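Local coordinates for regulatory protein PCRH (Pseudomonas aeruginosa, PDB 2XCB) that serves as the type III secretion chaperone of the translocator protein PopD, binding its chaperone-binding region, and probably also of its partner translocator, at the interface of chains A and B. Sequence-based numbering; all coordinates share one arbitrary frame. Chains: chain A/B, Regulatory protein PCRH.

The interface of chains A and B. Residues chain A 9-13, 17; chain B 36, 39-40.
B:Lys39 reaches across the N-terminal segment of chain A, and its amine meets the carbonyl of A:Arg11. From CG outward it is nearly straight, with chi2 to chi4 all near 170°, which carries the amine away from helix 34-47 of chain B. NZ donates a hydrogen bond of 2.8 Å to A:Arg11 O. It lies in the carbonyl plane, at a C=O...N angle of 147°. The carbonyl of A:Gly12 is a looser neighbour, its O 3.4 Å from the same NZ. These two backbone oxygens would suit a positively charged amine.

The aliphatic part of the lysine runs between two side chains of chain A. A:Met9, which curls at its second and third torsions, crosses it obliquely near its base and puts SD 3.8 Å from B:Lys39 CA. Further out, A:Leu13 lays CD2 3.9 Å from B:Lys39 CD. The same methyl also touches the carboxylate carbon of B:Asp36, so one leucine branch bridges residues a helical turn apart. A:Leu10 turns CD1 towards the backbone carbonyl of B:Lys39.

The interface is two-fold symmetric; whether this dimer forms in the cell cannot be judged from the crystal alone. At the start of helix 15-30, A:Thr17 and B:Asp36 pass in opposite directions. The threonine hydroxyl OG1 donates a short 2.5 Å hydrogen bond to B:Asp36 OD2, approaching from above the carboxylate plane, 36° out of it.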
ATOM      1  N   MET A   9       3.507  -9.344  -7.013  1.00 59.39           N
ATOM      2  CA  MET A   9       2.533  -8.507  -7.697  1.00 57.86           C
ATOM      3  C   MET A   9       2.822  -6.991  -7.505  1.00 56.18           C
ATOM      4  O   MET A   9       2.768  -6.219  -8.491  1.00 56.27           O
ATOM      5  CB  MET A   9       1.090  -8.957  -7.370  1.00 58.57           C
ATOM      6  CG  MET A   9       0.311  -8.124  -6.368  1.00 60.89           C
ATOM      7  SD  MET A   9      -0.045  -6.480  -7.053  1.00 67.52           S
ATOM      8  CE  MET A   9      -0.392  -6.865  -8.799  1.00 65.98           C
ATOM      9  N   LEU A  10       3.187  -6.595  -6.271  1.00 52.92           N
ATOM     10  CA  LEU A  10       3.380  -5.193  -5.880  1.00 49.47           C
ATOM     11  C   LEU A  10       4.623  -4.563  -6.503  1.00 48.57           C
ATOM     12  O   LEU A  10       4.954  -3.400  -6.253  1.00 46.58           O
ATOM     13  CB  LEU A  10       3.428  -5.087  -4.360  1.00 49.07           C
ATOM     14  CG  LEU A  10       2.613  -4.007  -3.635  1.00 47.41           C
ATOM     15  CD1 LEU A  10       1.244  -3.686  -4.228  1.00 40.65           C
ATOM     16  CD2 LEU A  10       2.456  -4.389  -2.176  1.00 44.06           C
ATOM     17  N   ARG A  11       5.276  -5.344  -7.349  1.00 47.80           N
ATOM     18  CA  ARG A  11       6.424  -4.933  -8.131  1.00 48.56           C
ATOM     19  C   ARG A  11       6.162  -3.767  -9.090  1.00 47.67           C
ATOM     20  O   ARG A  11       5.136  -3.739  -9.779  1.00 48.34           O
ATOM     21  CB  ARG A  11       6.857  -6.119  -8.981  1.00 49.40           C
ATOM     22  CG  ARG A  11       7.488  -7.264  -8.234  1.00 53.30           C
ATOM     23  CD  ARG A  11       8.856  -7.585  -8.853  1.00 58.70           C
ATOM     24  NE  ARG A  11       9.918  -6.775  -8.258  1.00 61.56           N
ATOM     25  CZ  ARG A  11      10.999  -7.267  -7.660  1.00 62.68           C
ATOM     26  NH1 ARG A  11      11.191  -8.582  -7.586  1.00 62.86           N
ATOM     27  NH2 ARG A  11      11.900  -6.437  -7.150  1.00 63.27           N
ATOM     28  N   GLY A  12       7.098  -2.821  -9.141  1.00 45.99           N
ATOM     29  CA  GLY A  12       7.114  -1.764 -10.161  1.00 43.73           C
ATOM     30  C   GLY A  12       6.290  -0.517  -9.910  1.00 42.22           C
ATOM     31  O   GLY A  12       5.851   0.138 -10.838  1.00 42.28           O
ATOM     32  N   LEU A  13       6.039  -0.191  -8.662  1.00 40.84           N
ATOM     33  CA  LEU A  13       5.285   1.014  -8.374  1.00 39.94           C
ATOM     34  C   LEU A  13       6.072   2.271  -8.743  1.00 40.92           C
ATOM     35  O   LEU A  13       7.304   2.260  -8.738  1.00 40.70           O
ATOM     36  CB  LEU A  13       4.846   1.055  -6.905  1.00 38.72           C
ATOM     37  CG  LEU A  13       3.816  -0.007  -6.484  1.00 36.50           C
ATOM     38  CD1 LEU A  13       3.755  -0.063  -4.978  1.00 30.31           C
ATOM     39  CD2 LEU A  13       2.418   0.319  -7.113  1.00 30.11           C
ATOM     40  N   THR A  17       4.108   6.728  -5.628  1.00 35.45           N
ATOM     41  CA  THR A  17       3.315   5.710  -4.897  1.00 33.68           C
ATOM     42  C   THR A  17       4.173   5.126  -3.761  1.00 32.08           C
ATOM     43  O   THR A  17       3.733   5.096  -2.620  1.00 31.60           O
ATOM     44  CB  THR A  17       2.832   4.558  -5.840  1.00 34.10           C
ATOM     45  OG1 THR A  17       1.843   5.066  -6.772  1.00 35.31           O
ATOM     46  CG2 THR A  17       2.209   3.414  -5.012  1.00 35.26           C
TER
ATOM     47  N   ASP B  36      -0.590   1.629 -11.104  1.00 26.67           N
ATOM     48  CA  ASP B  36      -0.250   1.631  -9.702  1.00 27.73           C
ATOM     49  C   ASP B  36      -1.485   1.334  -8.873  1.00 26.45           C
ATOM     50  O   ASP B  36      -1.413   0.586  -7.906  1.00 25.46           O
ATOM     51  CB  ASP B  36       0.263   2.995  -9.298  1.00 26.84           C
ATOM     52  CG  ASP B  36       1.771   3.165  -9.590  1.00 28.10           C
ATOM     53  OD1 ASP B  36       2.486   2.308 -10.211  1.00 25.15           O
ATOM     54  OD2 ASP B  36       2.237   4.152  -9.109  1.00 27.23           O
ATOM     55  N   LYS B  39      -2.351  -2.363  -8.922  1.00 21.18           N
ATOM     56  CA  LYS B  39      -1.513  -3.144  -8.041  1.00 22.40           C
ATOM     57  C   LYS B  39      -1.935  -2.996  -6.592  1.00 21.24           C
ATOM     58  O   LYS B  39      -1.925  -3.957  -5.843  1.00 22.21           O
ATOM     59  CB  LYS B  39      -0.025  -2.700  -8.183  1.00 23.33           C
ATOM     60  CG  LYS B  39       0.549  -3.031  -9.559  1.00 24.88           C
ATOM     61  CD  LYS B  39       1.821  -2.379  -9.847  1.00 27.69           C
ATOM     62  CE  LYS B  39       2.407  -3.108 -11.088  1.00 35.68           C
ATOM     63  NZ  LYS B  39       3.566  -2.324 -11.572  1.00 39.66           N
ATOM     64  N   ILE B  40      -2.233  -1.793  -6.159  1.00 21.39           N
ATOM     65  CA  ILE B  40      -2.749  -1.643  -4.795  1.00 21.43           C
ATOM     66  C   ILE B  40      -4.082  -2.424  -4.575  1.00 23.03           C
ATOM     67  O   ILE B  40      -4.257  -3.173  -3.590  1.00 21.15           O
ATOM     68  CB  ILE B  40      -2.871  -0.146  -4.502  1.00 22.68           C
ATOM     69  CG1 ILE B  40      -1.458   0.451  -4.580  1.00 23.61           C
ATOM     70  CG2 ILE B  40      -3.578   0.101  -3.148  1.00 20.88           C
ATOM     71  CD1 ILE B  40      -0.607   0.088  -3.338  1.00 30.97           C
TER